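Side-chain contacts in succinate dehydrogenase subunit A (Mycolicibacterium smegmatis, PDB 7D6V), which probably oxidises succinate to fumarate with its bound FAD, as the flavoprotein subunit of the respiratory complex succinate dehydrogenase: residues A[480-485]-A[530-535]; A[486-491]-A[541-546]. All coordinates share one frame; numbering follows the deposited sequence.

Contact 1. Residues A[480-485]-A[530-535]; sequences NPYTLH and FNPGWH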
loop_
_atom_site.group_PDB
_atom_site.type_symbol
_atom_site.label_atom_id
_atom_site.label_comp_id
_atom_site.label_asym_id
_atom_site.label_seq_id
_atom_site.Cartn_x
_atom_site.Cartn_y
_atom_site.Cartn_z
ATOM N N ASN A 480 5.527 -33.512 -6.799
ATOM C CA ASN A 480 5.067 -32.378 -6.006
ATOM C C ASN A 480 5.166 -31.097 -6.829
ATOM O O ASN A 480 6.217 -30.831 -7.421
ATOM C CB ASN A 480 5.894 -32.250 -4.732
ATOM C CG ASN A 480 5.231 -31.375 -3.693
ATOM O OD1 ASN A 480 5.433 -30.166 -3.665
ATOM N ND2 ASN A 480 4.435 -31.986 -2.829
ATOM N N PRO A 481 4.096 -30.299 -6.912
ATOM C CA PRO A 481 4.181 -29.048 -7.686
ATOM C C PRO A 481 5.254 -28.094 -7.191
ATOM O O PRO A 481 5.916 -27.436 -8.001
ATOM C CB PRO A 481 2.778 -28.444 -7.530
ATOM C CG PRO A 481 1.910 -29.562 -7.092
ATOM C CD PRO A 481 2.766 -30.500 -6.318
ATOM N N TYR A 482 5.441 -28.001 -5.872
ATOM C CA TYR A 482 6.422 -27.075 -5.319
ATOM C C TYR A 482 7.841 -27.478 -5.698
ATOM O O TYR A 482 8.672 -26.622 -6.024
ATOM C CB TYR A 482 6.265 -27.003 -3.801
ATOM C CG TYR A 482 4.941 -26.435 -3.348
ATOM C CD1 TYR A 482 4.785 -25.075 -3.137
ATOM C CD2 TYR A 482 3.846 -27.257 -3.134
ATOM C CE1 TYR A 482 3.581 -24.550 -2.725
ATOM C CE2 TYR A 482 2.636 -26.739 -2.724
ATOM C CZ TYR A 482 2.510 -25.386 -2.521
ATOM O OH TYR A 482 1.309 -24.863 -2.110
ATOM N N THR A 483 8.133 -28.779 -5.668
ATOM C CA THR A 483 9.452 -29.263 -6.059
ATOM C C THR A 483 9.738 -28.957 -7.524
ATOM O O THR A 483 10.828 -28.484 -7.873
ATOM C CB THR A 483 9.548 -30.765 -5.785
ATOM O OG1 THR A 483 9.545 -30.991 -4.372
ATOM C CG2 THR A 483 10.815 -31.348 -6.383
ATOM N N LEU A 484 8.761 -29.209 -8.397
ATOM C CA LEU A 484 8.935 -28.920 -9.816
ATOM C C LEU A 484 9.136 -27.429 -10.050
ATOM O O LEU A 484 9.978 -27.025 -10.862
ATOM C CB LEU A 484 7.725 -29.418 -10.605
ATOM C CG LEU A 484 7.631 -30.897 -10.978
ATOM C CD1 LEU A 484 6.224 -31.225 -11.439
ATOM C CD2 LEU A 484 8.631 -31.266 -12.044
ATOM N N HIS A 485 8.361 -26.597 -9.351
ATOM C CA HIS A 485 8.500 -25.154 -9.498
ATOM C C HIS A 485 9.884 -24.687 -9.067
ATOM O O HIS A 485 10.506 -23.856 -9.740
ATOM C CB HIS A 485 7.418 -24.440 -8.693
ATOM C CG HIS A 485 7.434 -22.953 -8.848
ATOM N ND1 HIS A 485 7.037 -22.096 -7.845
ATOM C CD2 HIS A 485 7.796 -22.169 -9.890
ATOM C CE1 HIS A 485 7.154 -20.849 -8.261
ATOM N NE2 HIS A 485 7.613 -20.866 -9.500
ATOM N N PHE A 530 -10.016 -23.440 -2.512
ATOM C CA PHE A 530 -8.870 -22.529 -2.437
ATOM C C PHE A 530 -7.591 -23.309 -2.120
ATOM O O PHE A 530 -6.983 -23.174 -1.061
ATOM C CB PHE A 530 -9.121 -21.409 -1.422
ATOM C CG PHE A 530 -8.019 -20.386 -1.363
ATOM C CD1 PHE A 530 -7.920 -19.440 -2.366
ATOM C CD2 PHE A 530 -7.079 -20.375 -0.363
ATOM C CE1 PHE A 530 -6.930 -18.492 -2.350
ATOM C CE2 PHE A 530 -6.072 -19.435 -0.354
ATOM C CZ PHE A 530 -6.002 -18.491 -1.347
ATOM N N ASN A 531 -7.228 -24.189 -3.053
ATOM C CA ASN A 531 -6.103 -25.100 -2.900
ATOM C C ASN A 531 -4.894 -24.550 -3.648
ATOM O O ASN A 531 -4.800 -24.720 -4.873
ATOM C CB ASN A 531 -6.477 -26.488 -3.426
ATOM C CG ASN A 531 -5.477 -27.551 -3.040
ATOM O OD1 ASN A 531 -4.376 -27.252 -2.594
ATOM N ND2 ASN A 531 -5.854 -28.807 -3.226
ATOM N N PRO A 532 -3.948 -23.889 -2.974
ATOM C CA PRO A 532 -2.827 -23.270 -3.700
ATOM C C PRO A 532 -1.883 -24.260 -4.360
ATOM O O PRO A 532 -1.189 -23.874 -5.307
ATOM C CB PRO A 532 -2.110 -22.454 -2.617
ATOM C CG PRO A 532 -2.555 -23.034 -1.337
ATOM C CD PRO A 532 -3.916 -23.590 -1.535
ATOM N N GLY A 533 -1.825 -25.512 -3.905
ATOM C CA GLY A 533 -1.039 -26.503 -4.621
ATOM C C GLY A 533 -1.626 -26.817 -5.983
ATOM O O GLY A 533 -0.901 -26.942 -6.973
ATOM N N TRP A 534 -2.952 -26.923 -6.051
ATOM C CA TRP A 534 -3.637 -27.088 -7.326
ATOM C C TRP A 534 -3.412 -25.881 -8.230
ATOM O O TRP A 534 -3.179 -26.029 -9.437
ATOM C CB TRP A 534 -5.125 -27.320 -7.059
ATOM C CG TRP A 534 -5.993 -27.434 -8.265
ATOM C CD1 TRP A 534 -5.722 -28.112 -9.410
ATOM C CD2 TRP A 534 -7.298 -26.871 -8.429
ATOM N NE1 TRP A 534 -6.770 -27.998 -10.286
ATOM C CE2 TRP A 534 -7.752 -27.240 -9.706
ATOM C CE3 TRP A 534 -8.125 -26.088 -7.620
ATOM C CZ2 TRP A 534 -8.995 -26.852 -10.197
ATOM C CZ3 TRP A 534 -9.358 -25.702 -8.111
ATOM C CH2 TRP A 534 -9.781 -26.084 -9.386
ATOM N N HIS A 535 -3.468 -24.677 -7.659
ATOM C CA HIS A 535 -3.239 -23.466 -8.438
ATOM C C HIS A 535 -1.823 -23.427 -8.996
ATOM O O HIS A 535 -1.611 -23.035 -10.149
ATOM C CB HIS A 535 -3.512 -22.236 -7.574
ATOM C CG HIS A 535 -4.860 -22.238 -6.924
ATOM N ND1 HIS A 535 -5.163 -21.450 -5.835
ATOM C CD2 HIS A 535 -5.986 -22.933 -7.210
ATOM C CE1 HIS A 535 -6.416 -21.661 -5.476
ATOM N NE2 HIS A 535 -6.938 -22.554 -6.295
#
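Tyr482 OH meets the first turn of helix 532-556 and is hydrogen-bonded to Pro46 O of the neighbouring iron-sulfur subunit. That bond is its polar tie. Toward Gly533 N, at 3.7 Å, the hydroxyl makes only a van der Waals approach. It also lies 4.2 Å from Pro532 CB. The tyrosine reaches this far because CG stands anti to its own carbonyl carbon (chi1 -64°), which carries the ring across to the other helix. One side of the ring, at CE2, comes to 4.1 Å from Gly533 CA. The glycine has no side chain, and the ring approaches its main chain obliquely. Pro481 adds a second touch, with its ring atom CG 3.8 Å from Gly533 O.

Both helices begin here, and each has an asparagine at its N-cap. Asn480 OD1 accepts from Tyr482 N in a weak, bent bond of 3.1 Å. The same oxygen lies in the plane of the Tyr482 ring, at its edge. Asn531 OD1 accepts from Gly533 N at 3.4 Å, also weakly, while its ND2 donates to Gly527 O.

No hydrogen bond joins the two segments. The helix starts meet through ring carbons, a hydroxyl and glycine main chain, and the directed polar bond of Tyr482 goes to the iron-sulfur subunit. One side chain thus packs on the other helix and bonds to the iron-sulfur subunit, which places the helix starts at the subunit interface.

Contact 2. Residues A[486-491]-A[541-546]; sequences AELQQS and RNMLLV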
loop_
_atom_site.group_PDB
_atom_site.type_symbol
_atom_site.label_atom_id
_atom_site.label_comp_id
_atom_site.label_asym_id
_atom_site.label_seq_id
_atom_site.Cartn_x
_atom_site.Cartn_y
_atom_site.Cartn_z
ATOM N N ALA A 486 10.381 -25.210 -7.944
ATOM C CA ALA A 486 11.711 -24.834 -7.478
ATOM C C ALA A 486 12.788 -25.269 -8.463
ATOM O O ALA A 486 13.746 -24.526 -8.713
ATOM C CB ALA A 486 11.972 -25.435 -6.098
ATOM N N GLU A 487 12.656 -26.471 -9.029
ATOM C CA GLU A 487 13.643 -26.926 -10.005
ATOM C C GLU A 487 13.634 -26.050 -11.250
ATOM O O GLU A 487 14.697 -25.695 -11.777
ATOM C CB GLU A 487 13.391 -28.387 -10.367
ATOM C CG GLU A 487 13.585 -29.337 -9.204
ATOM C CD GLU A 487 13.603 -30.786 -9.631
ATOM O OE1 GLU A 487 13.609 -31.045 -10.851
ATOM O OE2 GLU A 487 13.613 -31.667 -8.746
ATOM N N LEU A 488 12.443 -25.680 -11.730
ATOM C CA LEU A 488 12.359 -24.772 -12.869
ATOM C C LEU A 488 13.004 -23.432 -12.555
ATOM O O LEU A 488 13.736 -22.875 -13.383
ATOM C CB LEU A 488 10.903 -24.568 -13.280
ATOM C CG LEU A 488 10.676 -23.431 -14.280
ATOM C CD1 LEU A 488 11.162 -23.824 -15.657
ATOM C CD2 LEU A 488 9.218 -23.023 -14.324
ATOM N N GLN A 489 12.734 -22.892 -11.365
ATOM C CA GLN A 489 13.293 -21.599 -10.997
ATOM C C GLN A 489 14.812 -21.650 -10.952
ATOM O O GLN A 489 15.487 -20.748 -11.461
ATOM C CB GLN A 489 12.728 -21.153 -9.654
ATOM C CG GLN A 489 11.310 -20.641 -9.731
ATOM C CD GLN A 489 10.860 -19.996 -8.445
ATOM O OE1 GLN A 489 10.999 -20.572 -7.370
ATOM N NE2 GLN A 489 10.317 -18.792 -8.547
ATOM N N GLN A 490 15.367 -22.710 -10.358
ATOM C CA GLN A 490 16.817 -22.844 -10.298
ATOM C C GLN A 490 17.421 -22.963 -11.691
ATOM O O GLN A 490 18.433 -22.321 -11.992
ATOM C CB GLN A 490 17.201 -24.053 -9.445
ATOM C CG GLN A 490 18.694 -24.183 -9.187
ATOM C CD GLN A 490 19.240 -23.057 -8.333
ATOM O OE1 GLN A 490 19.099 -23.066 -7.113
ATOM N NE2 GLN A 490 19.863 -22.076 -8.973
ATOM N N SER A 491 16.811 -23.775 -12.557
ATOM C CA SER A 491 17.358 -23.957 -13.898
ATOM C C SER A 491 17.327 -22.658 -14.694
ATOM O O SER A 491 18.305 -22.312 -15.369
ATOM C CB SER A 491 16.586 -25.052 -14.628
ATOM O OG SER A 491 16.670 -26.275 -13.920
ATOM N N ARG A 541 2.175 -25.116 -16.129
ATOM C CA ARG A 541 2.187 -25.356 -17.570
ATOM C C ARG A 541 2.460 -24.068 -18.344
ATOM O O ARG A 541 3.245 -24.063 -19.305
ATOM C CB ARG A 541 0.872 -26.014 -18.004
ATOM C CG ARG A 541 -0.344 -25.104 -18.040
ATOM C CD ARG A 541 -1.626 -25.880 -18.288
ATOM N NE ARG A 541 -1.784 -26.291 -19.680
ATOM C CZ ARG A 541 -2.788 -25.907 -20.463
ATOM N NH1 ARG A 541 -3.725 -25.098 -19.995
ATOM N NH2 ARG A 541 -2.855 -26.335 -21.713
ATOM N N ASN A 542 1.853 -22.957 -17.915
ATOM C CA ASN A 542 2.162 -21.665 -18.512
ATOM C C ASN A 542 3.616 -21.294 -18.279
ATOM O O ASN A 542 4.289 -20.783 -19.184
ATOM C CB ASN A 542 1.244 -20.588 -17.938
ATOM C CG ASN A 542 -0.210 -20.987 -17.973
ATOM O OD1 ASN A 542 -0.679 -21.580 -18.941
ATOM N ND2 ASN A 542 -0.935 -20.665 -16.912
ATOM N N MET A 543 4.117 -21.542 -17.067
ATOM C CA MET A 543 5.511 -21.217 -16.780
ATOM C C MET A 543 6.460 -22.024 -17.658
ATOM O O MET A 543 7.450 -21.487 -18.166
ATOM C CB MET A 543 5.811 -21.437 -15.299
ATOM C CG MET A 543 5.539 -20.214 -14.445
ATOM S SD MET A 543 6.091 -20.371 -12.741
ATOM C CE MET A 543 4.695 -21.214 -12.008
ATOM N N LEU A 544 6.166 -23.310 -17.863
ATOM C CA LEU A 544 7.018 -24.143 -18.706
ATOM C C LEU A 544 7.000 -23.672 -20.154
ATOM O O LEU A 544 8.052 -23.609 -20.806
ATOM C CB LEU A 544 6.578 -25.603 -18.614
ATOM C CG LEU A 544 6.899 -26.347 -17.316
ATOM C CD1 LEU A 544 6.154 -27.670 -17.258
ATOM C CD2 LEU A 544 8.392 -26.566 -17.175
ATOM N N LEU A 545 5.819 -23.331 -20.675
ATOM C CA LEU A 545 5.733 -22.848 -22.051
ATOM C C LEU A 545 6.520 -21.552 -22.232
ATOM O O LEU A 545 7.287 -21.398 -23.195
ATOM C CB LEU A 545 4.266 -22.655 -22.436
ATOM C CG LEU A 545 3.947 -22.426 -23.910
ATOM C CD1 LEU A 545 4.417 -23.600 -24.726
ATOM C CD2 LEU A 545 2.461 -22.203 -24.104
ATOM N N VAL A 546 6.360 -20.615 -21.295
ATOM C CA VAL A 546 7.055 -19.337 -21.405
ATOM C C VAL A 546 8.561 -19.529 -21.272
ATOM O O VAL A 546 9.345 -18.870 -21.964
ATOM C CB VAL A 546 6.506 -18.345 -20.364
ATOM C CG1 VAL A 546 7.398 -17.126 -20.262
ATOM C CG2 VAL A 546 5.093 -17.934 -20.733
#
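Leu488 carries this contact, and its two methyls have different partners on helix 532-556. CD2 lies 3.9 Å from Met543 CB, close to the backbone of that helix. CD1 meets a branch end instead, with Leu544 CD2 at 4.2 Å. The leucine crosses both side chains at a slant. Its CG is anti to the backbone N (chi1 169°), and the fork opens toward the two neighbouring residues. The CB bond of Leu544 points off to one side of Leu488, and the outer branch of the side chain brings CD2 back to it. The contact across the segments is wholly apolar.

Further out, Leu512 and Leu515 of helix 502-518 pack on Leu488, and Leu515 also reaches Leu544. Met540 and Ser547, one turn to each side along helix 532-556, also touch Leu488. On the same helix as Leu488, Glu487 forms a salt bridge with Arg518. Glu487 O takes two donors, Ser491 N and Ser491 OG (3.0 Å), which arrive from opposite faces of the carbonyl plane. The serine hydroxyl is thereby satisfied within its own helix.

The bound FAD lies about 11 Å from the Met543 side chain, so the contact is not part of the cofactor's first shell. The arrangement is a buried helix-helix interface, with helices 481-495, 502-518 and 532-556 meeting in the C-terminal helical region of the fumarate reductase/succinate dehydrogenase flavoprotein family.

Overall arrangement
Contacts 1 and 2 join the same two helices, 481-495 and 532-556, at successive places along them. Their centres are 13 Å apart. Contact 1 is at the helix starts, only partly buried and beside the iron-sulfur subunit. Contact 2 is further along both helices, fully buried and nearer the centre of the chain, with no other subunit touching it. The chemistry follows this change. Proline, tyrosine and glycine main chain meet at the first site, and aliphatic side chains at the second. They meet in a packing contact, His485 NE2 to Met543 SD at 3.6 Å, while that nitrogen is hydrogen-bonded to Lys214 O. Helix 502-518 packs on Leu484 of the first segment pair and on Leu488 and Leu544 of the second.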